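Local coordinates for protein NUDIX hydrolase (Alicyclobacillus acidocaldarius subsp. acidocaldarius, PDB 3QSJ) that probably hydrolyses phosphorus-containing acid anhydrides, as a metal-dependent member of the Nudix family, and binds a calcium ion in the crystal, at residues G134-F142 against A216-P224; A182-Q190 against I201-A209. One frame throughout, in Å; residues are numbered along the deposited sequence.

Interaction 1: residues G134-F142 against A216-P224; sequences GLLRRIGRF and AMSTLSIGP
Arg137 reaches from strand 137-143 to the backbone of residues 217-220 and makes two hydrogen bonds to carbonyls there. With CG anti to the backbone N (chi1 177°) and the chain extended as far as NE, the guanidinium arrives alongside that backbone, Thr219 N lying 3.5 Å over the centre of one face. Arg137 NE meets Leu220 O at 2.9 Å, within the guanidinium plane and on a lone pair, with an N-H...O angle of 165°. The second bond, Arg137 NH1 to Met217 O, is more bent, and its donor stands above the carbonyl plane. Farther along, Ile222 N gives a nearly straight bond to Ile139 O (2.8 Å), beside the classic bulge that Ile139 and Gly140 form opposite Phe156.

The tight part joins the Arg137 bonds to apolar packing of Ile139 CG2 on Leu220 CB at 4.0 Å. Toward the chain end the contact loosens: Ile222, in one of two conformers, touches the Phe142 ring edge, exposed, poorly ordered Pro224 approaches more distantly, and one water links Arg141 N to Ile222 O. A buried cation thus holds residues 217-220 to strand 137-143 through carbonyls, without a carboxylate from either segment, while a backbone bond secures the tail beyond.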
loop_
_atom_site.group_PDB
_atom_site.type_symbol
_atom_site.label_atom_id
_atom_site.label_comp_id
_atom_site.label_asym_id
_atom_site.label_seq_id
_atom_site.Cartn_x
_atom_site.Cartn_y
_atom_site.Cartn_z
ATOM N N GLY A 134 7.465 9.359 -8.115
ATOM C CA GLY A 134 6.643 9.950 -9.155
ATOM C C GLY A 134 5.563 8.975 -9.644
ATOM O O GLY A 134 4.592 9.379 -10.306
ATOM N N LEU A 135 5.763 7.684 -9.386
ATOM C CA LEU A 135 4.805 6.604 -9.764
ATOM C C LEU A 135 3.680 6.460 -8.719
ATOM O O LEU A 135 2.744 5.705 -8.958
ATOM C CB LEU A 135 5.546 5.291 -9.947
ATOM C CG LEU A 135 6.432 5.241 -11.186
ATOM C CD1 LEU A 135 7.205 3.896 -11.204
ATOM C CD2 LEU A 135 5.599 5.372 -12.465
ATOM N N LEU A 136 3.731 7.215 -7.625
ATOM C CA LEU A 136 2.629 7.166 -6.618
ATOM C C LEU A 136 1.876 8.453 -6.561
ATOM O O LEU A 136 2.494 9.519 -6.756
ATOM C CB LEU A 136 3.179 6.907 -5.188
ATOM C CG LEU A 136 3.305 5.406 -4.829
ATOM C CD1 LEU A 136 4.325 4.652 -5.789
ATOM C CD2 LEU A 136 3.907 5.325 -3.426
ATOM N N ARG A 137 0.573 8.360 -6.327
ATOM C CA ARG A 137 -0.266 9.508 -6.167
ATOM C C ARG A 137 -0.795 9.519 -4.728
ATOM O O ARG A 137 -1.386 8.533 -4.275
ATOM C CB ARG A 137 -1.430 9.456 -7.180
ATOM C CG ARG A 137 -2.424 10.584 -7.044
ATOM C CD ARG A 137 -3.716 10.328 -7.857
ATOM N NE ARG A 137 -4.613 11.483 -7.752
ATOM C CZ ARG A 137 -4.557 12.556 -8.535
ATOM N NH1 ARG A 137 -3.651 12.631 -9.511
ATOM N NH2 ARG A 137 -5.376 13.604 -8.315
ATOM N N ARG A 138 -0.636 10.635 -4.011
ATOM C CA ARG A 138 -1.285 10.771 -2.706
ATOM C C ARG A 138 -2.777 10.890 -2.977
ATOM O O ARG A 138 -3.199 11.786 -3.732
ATOM C CB ARG A 138 -0.748 12.014 -1.963
ATOM C CG ARG A 138 -1.555 12.268 -0.740
ATOM C CD ARG A 138 -1.016 13.368 0.167
ATOM N NE ARG A 138 -2.053 13.799 1.106
ATOM C CZ ARG A 138 -1.802 14.566 2.173
ATOM N NH1 ARG A 138 -0.546 14.935 2.463
ATOM N NH2 ARG A 138 -2.792 14.953 2.967
ATOM N N ILE A 139 -3.596 9.985 -2.348
ATOM C CA ILE A 139 -5.045 10.060 -2.547
ATOM C C ILE A 139 -5.835 10.345 -1.278
ATOM O O ILE A 139 -7.043 10.551 -1.337
ATOM C CB ILE A 139 -5.571 8.815 -3.269
ATOM C CG1 ILE A 139 -5.242 7.538 -2.423
ATOM C CG2 ILE A 139 -4.946 8.755 -4.669
ATOM C CD1 ILE A 139 -5.909 6.239 -3.011
ATOM N N GLY A 140 -5.178 10.314 -0.128
ATOM C CA GLY A 140 -5.930 10.660 1.062
ATOM C C GLY A 140 -5.132 10.632 2.331
ATOM O O GLY A 140 -4.005 10.127 2.353
ATOM N N ARG A 141 -5.754 11.124 3.410
ATOM C CA ARG A 141 -5.130 11.026 4.728
ATOM C C ARG A 141 -6.271 10.873 5.708
ATOM O O ARG A 141 -7.262 11.619 5.625
ATOM C CB ARG A 141 -4.316 12.276 5.038
ATOM C CG ARG A 141 -3.608 12.232 6.384
ATOM C CD ARG A 141 -2.917 13.580 6.643
ATOM N NE ARG A 141 -2.274 13.559 7.967
ATOM C CZ ARG A 141 -1.449 14.488 8.434
ATOM N NH1 ARG A 141 -1.215 15.602 7.731
ATOM N NH2 ARG A 141 -0.855 14.321 9.623
ATOM N N PHE A 142 -6.178 9.844 6.555
ATOM C CA PHE A 142 -7.279 9.565 7.488
ATOM C C PHE A 142 -6.756 9.315 8.867
ATOM O O PHE A 142 -5.890 8.457 9.078
ATOM C CB PHE A 142 -8.100 8.361 6.994
ATOM C CG PHE A 142 -8.818 8.685 5.717
ATOM C CD1 PHE A 142 -9.852 9.618 5.701
ATOM C CD2 PHE A 142 -8.395 8.147 4.511
ATOM C CE1 PHE A 142 -10.445 10.006 4.504
ATOM C CE2 PHE A 142 -9.034 8.499 3.316
ATOM C CZ PHE A 142 -10.054 9.424 3.334
ATOM N N ALA A 216 -7.729 7.218 -12.834
ATOM C CA ALA A 216 -7.513 7.222 -11.398
ATOM C C ALA A 216 -6.191 7.915 -11.022
ATOM O O ALA A 216 -6.140 8.681 -10.048
ATOM C CB ALA A 216 -7.519 5.783 -10.863
HETATM N N MSE A 217 -5.101 7.643 -11.778
HETATM C CA MSE A 217 -3.784 8.216 -11.465
HETATM C C MSE A 217 -3.799 9.742 -11.711
HETATM O O MSE A 217 -2.921 10.420 -11.176
HETATM C CB MSE A 217 -2.673 7.544 -12.305
HETATM C CG MSE A 217 -2.349 6.141 -11.827
HETATM SE SE MSE A 217 -1.698 6.178 -9.924
HETATM C CE MSE A 217 -0.152 7.182 -10.130
ATOM N N SER A 218 -4.825 10.277 -12.458
ATOM C CA SER A 218 -4.959 11.690 -12.687
ATOM C C SER A 218 -5.932 12.415 -11.758
ATOM O O SER A 218 -5.919 13.632 -11.745
ATOM C CB SER A 218 -5.494 11.924 -14.119
ATOM O OG SER A 218 -4.431 11.945 -15.032
ATOM N N THR A 219 -6.859 11.701 -11.068
ATOM C CA THR A 219 -7.964 12.377 -10.410
ATOM C C THR A 219 -8.312 11.808 -9.058
ATOM O O THR A 219 -9.050 12.482 -8.315
ATOM C CB THR A 219 -9.279 12.195 -11.245
ATOM O OG1 THR A 219 -9.639 10.794 -11.282
ATOM C CG2 THR A 219 -9.224 12.750 -12.632
ATOM N N LEU A 220 -7.909 10.561 -8.766
ATOM C CA LEU A 220 -8.392 9.984 -7.513
ATOM C C LEU A 220 -8.084 10.785 -6.285
ATOM O O LEU A 220 -6.947 11.209 -6.051
ATOM C CB LEU A 220 -7.978 8.516 -7.317
ATOM C CG LEU A 220 -9.077 7.633 -6.712
ATOM C CD1 LEU A 220 -10.121 7.288 -7.777
ATOM C CD2 LEU A 220 -8.442 6.347 -6.162
ATOM N N SER A 221 -9.108 10.915 -5.453
ATOM C CA SER A 221 -8.950 11.612 -4.187
ATOM C C SER A 221 -10.065 11.199 -3.272
ATOM O O SER A 221 -11.257 11.281 -3.647
ATOM C CB SER A 221 -9.011 13.122 -4.392
ATOM O OG SER A 221 -9.246 13.768 -3.153
ATOM N N ILE A 222 -9.703 10.804 -2.053
ATOM C CA ILE A 222 -10.689 10.439 -1.046
ATOM C C ILE A 222 -10.835 11.639 -0.081
ATOM O O ILE A 222 -9.864 12.013 0.594
ATOM C CB ILE A 222 -10.313 9.125 -0.297
ATOM C CG1 ILE A 222 -9.449 8.119 -1.114
ATOM C CG2 ILE A 222 -11.545 8.481 0.318
ATOM C CD1 ILE A 222 -10.040 7.525 -2.449
ATOM N N GLY A 223 -12.013 12.258 -0.073
ATOM C CA GLY A 223 -12.321 13.384 0.804
ATOM C C GLY A 223 -13.029 12.790 2.004
ATOM O O GLY A 223 -13.760 11.809 1.818
ATOM N N PRO A 224 -12.841 13.311 3.253
ATOM C CA PRO A 224 -13.471 12.657 4.425
ATOM C C PRO A 224 -14.990 12.598 4.433
ATOM O O PRO A 224 -15.529 11.521 4.185
ATOM C CB PRO A 224 -12.879 13.395 5.632
ATOM C CG PRO A 224 -11.656 14.072 5.113
ATOM C CD PRO A 224 -11.966 14.423 3.677
HETATM O O HOH W 1 -8.355 12.452 2.792
#

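Interaction 2: residues A182-Q190 against I201-A209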
loop_
_atom_site.group_PDB
_atom_site.type_symbol
_atom_site.label_atom_id
_atom_site.label_comp_id
_atom_site.label_asym_id
_atom_site.label_seq_id
_atom_site.Cartn_x
_atom_site.Cartn_y
_atom_site.Cartn_z
ATOM N N ALA A 182 -12.734 -3.986 -7.740
ATOM C CA ALA A 182 -13.114 -3.127 -6.581
ATOM C C ALA A 182 -14.625 -3.220 -6.271
ATOM O O ALA A 182 -15.009 -3.238 -5.102
ATOM C CB ALA A 182 -12.693 -1.680 -6.846
ATOM N N ARG A 183 -15.476 -3.357 -7.318
ATOM C CA ARG A 183 -16.945 -3.526 -7.174
ATOM C C ARG A 183 -17.316 -4.780 -6.338
ATOM O O ARG A 183 -18.190 -4.701 -5.445
ATOM C CB ARG A 183 -17.576 -3.597 -8.576
ATOM C CG ARG A 183 -19.060 -3.260 -8.623
ATOM C CD ARG A 183 -19.580 -3.299 -10.057
ATOM N NE ARG A 183 -18.908 -2.327 -10.928
ATOM C CZ ARG A 183 -19.362 -1.102 -11.179
ATOM N NH1 ARG A 183 -18.687 -0.290 -11.983
ATOM N NH2 ARG A 183 -20.497 -0.677 -10.625
ATOM N N ASP A 184 -16.681 -5.936 -6.662
ATOM C CA ASP A 184 -16.863 -7.248 -6.007
ATOM C C ASP A 184 -16.619 -7.102 -4.506
ATOM O O ASP A 184 -17.464 -7.464 -3.693
ATOM C CB ASP A 184 -15.832 -8.286 -6.543
ATOM C CG ASP A 184 -16.200 -9.148 -7.745
ATOM O OD1 ASP A 184 -17.059 -8.719 -8.545
ATOM O OD2 ASP A 184 -15.553 -10.225 -7.929
HETATM N N MSE A 185 -15.450 -6.550 -4.150
HETATM C CA MSE A 185 -15.016 -6.381 -2.773
HETATM C C MSE A 185 -15.918 -5.420 -2.009
HETATM O O MSE A 185 -16.339 -5.716 -0.890
HETATM C CB MSE A 185 -13.577 -5.887 -2.740
HETATM C CG MSE A 185 -12.998 -5.948 -1.359
HETATM SE SE MSE A 185 -13.297 -7.659 -0.492
HETATM C CE MSE A 185 -12.153 -8.701 -1.428
ATOM N N LEU A 186 -16.281 -4.328 -2.646
ATOM C CA LEU A 186 -17.189 -3.341 -2.058
ATOM C C LEU A 186 -18.521 -3.974 -1.649
ATOM O O LEU A 186 -18.969 -3.772 -0.524
ATOM C CB LEU A 186 -17.443 -2.157 -3.035
ATOM C CG LEU A 186 -18.302 -0.999 -2.466
ATOM C CD1 LEU A 186 -17.744 -0.465 -1.124
ATOM C CD2 LEU A 186 -18.452 0.104 -3.455
ATOM N N THR A 187 -19.143 -4.759 -2.558
ATOM C CA THR A 187 -20.427 -5.406 -2.333
ATOM C C THR A 187 -20.315 -6.362 -1.153
ATOM O O THR A 187 -21.183 -6.353 -0.273
ATOM C CB THR A 187 -20.907 -6.032 -3.650
ATOM O OG1 THR A 187 -21.102 -4.965 -4.587
ATOM C CG2 THR A 187 -22.180 -6.844 -3.496
ATOM N N ARG A 188 -19.167 -7.074 -1.059
ATOM C CA ARG A 188 -18.923 -8.023 0.020
ATOM C C ARG A 188 -18.811 -7.348 1.365
ATOM O O ARG A 188 -19.249 -7.923 2.351
ATOM C CB ARG A 188 -17.721 -8.903 -0.274
ATOM C CG ARG A 188 -18.007 -9.826 -1.450
ATOM C CD ARG A 188 -17.015 -10.945 -1.511
ATOM N NE ARG A 188 -17.235 -11.882 -0.413
ATOM C CZ ARG A 188 -16.347 -12.782 -0.018
ATOM N NH1 ARG A 188 -15.165 -12.871 -0.623
ATOM N NH2 ARG A 188 -16.626 -13.598 0.989
ATOM N N ILE A 189 -18.260 -6.121 1.406
ATOM C CA ILE A 189 -18.175 -5.351 2.651
ATOM C C ILE A 189 -19.544 -4.778 2.991
ATOM O O ILE A 189 -19.970 -4.914 4.125
ATOM C CB ILE A 189 -17.114 -4.256 2.515
ATOM C CG1 ILE A 189 -15.743 -4.894 2.294
ATOM C CG2 ILE A 189 -17.096 -3.333 3.736
ATOM C CD1 ILE A 189 -14.678 -3.903 1.717
ATOM N N GLN A 190 -20.192 -4.092 2.031
ATOM C CA GLN A 190 -21.509 -3.469 2.237
ATOM C C GLN A 190 -22.552 -4.473 2.721
ATOM O O GLN A 190 -23.438 -4.111 3.500
ATOM C CB GLN A 190 -21.984 -2.779 0.940
ATOM C CG GLN A 190 -21.046 -1.651 0.469
ATOM C CD GLN A 190 -21.524 -1.002 -0.811
ATOM O OE1 GLN A 190 -21.476 0.213 -0.962
ATOM N NE2 GLN A 190 -21.994 -1.785 -1.762
ATOM N N ILE A 201 -13.332 1.297 2.513
ATOM C CA ILE A 201 -14.589 1.363 1.780
ATOM C C ILE A 201 -14.553 2.598 0.841
ATOM O O ILE A 201 -14.913 2.506 -0.328
ATOM C CB ILE A 201 -15.781 1.395 2.763
ATOM C CG1 ILE A 201 -15.775 0.128 3.647
ATOM C CG2 ILE A 201 -17.111 1.566 2.027
ATOM C CD1 ILE A 201 -16.854 0.132 4.876
ATOM N N ALA A 202 -14.126 3.740 1.374
ATOM C CA ALA A 202 -14.131 4.997 0.618
ATOM C C ALA A 202 -13.161 4.895 -0.584
ATOM O O ALA A 202 -13.503 5.360 -1.673
ATOM C CB ALA A 202 -13.807 6.160 1.552
ATOM N N VAL A 203 -12.041 4.151 -0.453
ATOM C CA VAL A 203 -11.156 3.944 -1.618
ATOM C C VAL A 203 -11.848 3.068 -2.653
ATOM O O VAL A 203 -11.825 3.388 -3.837
ATOM C CB VAL A 203 -9.784 3.316 -1.228
ATOM C CG1 VAL A 203 -8.965 2.891 -2.486
ATOM C CG2 VAL A 203 -8.970 4.290 -0.359
ATOM N N LEU A 204 -12.475 1.959 -2.215
ATOM C CA LEU A 204 -13.185 1.070 -3.149
ATOM C C LEU A 204 -14.291 1.773 -3.912
ATOM O O LEU A 204 -14.381 1.617 -5.129
ATOM C CB LEU A 204 -13.702 -0.164 -2.440
ATOM C CG LEU A 204 -12.637 -1.027 -1.780
ATOM C CD1 LEU A 204 -13.315 -1.972 -0.807
ATOM C CD2 LEU A 204 -11.763 -1.808 -2.837
ATOM N N LYS A 205 -15.075 2.621 -3.235
ATOM C CA LYS A 205 -16.133 3.387 -3.907
ATOM C C LYS A 205 -15.519 4.346 -4.942
ATOM O O LYS A 205 -16.091 4.504 -6.037
ATOM C CB LYS A 205 -16.960 4.219 -2.911
ATOM C CG LYS A 205 -17.823 3.430 -1.962
ATOM C CD LYS A 205 -18.559 4.404 -1.016
ATOM C CE LYS A 205 -19.437 3.682 -0.025
ATOM N NZ LYS A 205 -19.667 4.490 1.197
ATOM N N ALA A 206 -14.345 4.968 -4.610
ATOM C CA ALA A 206 -13.664 5.916 -5.527
ATOM C C ALA A 206 -13.221 5.162 -6.757
ATOM O O ALA A 206 -13.404 5.635 -7.863
ATOM C CB ALA A 206 -12.452 6.571 -4.851
ATOM N N LEU A 207 -12.635 3.975 -6.574
ATOM C CA LEU A 207 -12.203 3.121 -7.697
ATOM C C LEU A 207 -13.395 2.658 -8.574
ATOM O O LEU A 207 -13.299 2.657 -9.808
ATOM C CB LEU A 207 -11.490 1.897 -7.127
ATOM C CG LEU A 207 -10.102 2.158 -6.503
ATOM C CD1 LEU A 207 -9.509 0.840 -5.987
ATOM C CD2 LEU A 207 -9.164 2.850 -7.504
ATOM N N VAL A 208 -14.533 2.326 -7.951
ATOM C CA VAL A 208 -15.722 1.902 -8.726
ATOM C C VAL A 208 -16.242 3.033 -9.625
ATOM O O VAL A 208 -16.686 2.756 -10.753
ATOM C CB VAL A 208 -16.804 1.309 -7.781
ATOM C CG1 VAL A 208 -18.162 1.091 -8.484
ATOM C CG2 VAL A 208 -16.306 0.001 -7.156
ATOM N N ALA A 209 -16.185 4.291 -9.140
ATOM C CA ALA A 209 -16.664 5.470 -9.885
ATOM C C ALA A 209 -15.720 5.844 -11.014
ATOM O O ALA A 209 -16.083 6.605 -11.893
ATOM C CB ALA A 209 -16.817 6.656 -8.948
#
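Of the flat groups, the guanidinium of Arg183 lies against the opposite helix, with Val208 CG1 3.5 Å above one of its faces and offset toward the rim, while Gln190 OE1 only approaches Lys205 CE; no hydrogen bond crosses between the two helices. A bend at chi3 (-61°) folds the end of the arginine back over the valine, whose other methyl, Val208 CG2, rests 3.5 Å from Arg183 N. Outside the pair, Asp23 makes a long, weak ion pair with Arg183 NH1.

Beneath this exposed rim the packing is knobs-into-holes. Leu186, its CG anti to the backbone N (chi1 -175°), enters the hole formed by Ile201, Leu204, Lys205 and Val208; Leu186 CD1 touches Ile201 CG2 at 3.8 Å, while Leu186 CD2 lies against the aliphatic Lys205 CG at 3.7 Å. In return, Leu204 sits among Ala182, Met185, Leu186 and Ile189. The two branches of Leu204 divide this work: CD2 turns to Ala182 CB, whereas Leu204 CD1 presses on Ile189 CD1 at 3.5 Å, closer than usual for two carbons. An alanine in place of Leu186 would remove both methyls and is likely to open a gap between Ile201 and Val208, with the Lys205 chain set free to shift.

Ala182 permits close approach at this end: Ala182 CA lies 5.4 Å from Leu204 CA, and Ala182 CB 3.8 Å from Leu207 CB. The axes pass at 8.9 Å and run 139° apart in direction, an antiparallel but splayed pair. Val26 and Phe44 of the central sheet also cover Leu204. With aliphatic side chains inside and the polar Arg183, Lys205 and Gln190 round the margin, cohesion here depends on shape fit and the burial of apolar surface.

In the fold
Interactions 1 and 2 lie 16 Å apart between centres. Helix 198-209, which packs on helix 182-190 in interaction 2, turns another side to the C-terminal tail of interaction 1: Leu220 CD2 meets Leu207 CD2 at 3.8 Å, and Ile222, in one of its two conformers, touches Ala202 and Ala206. Along the chain, both helices of interaction 2 fall between the strand and the tail joined by interaction 1. The calcium ion is bound by Gly46, Glu82 and Glu86. Leu136, which points away from the tail, has its side chain about 10 Å from that of Glu82, so interaction 1 is not part of the metal site; interaction 2 also lies away from it.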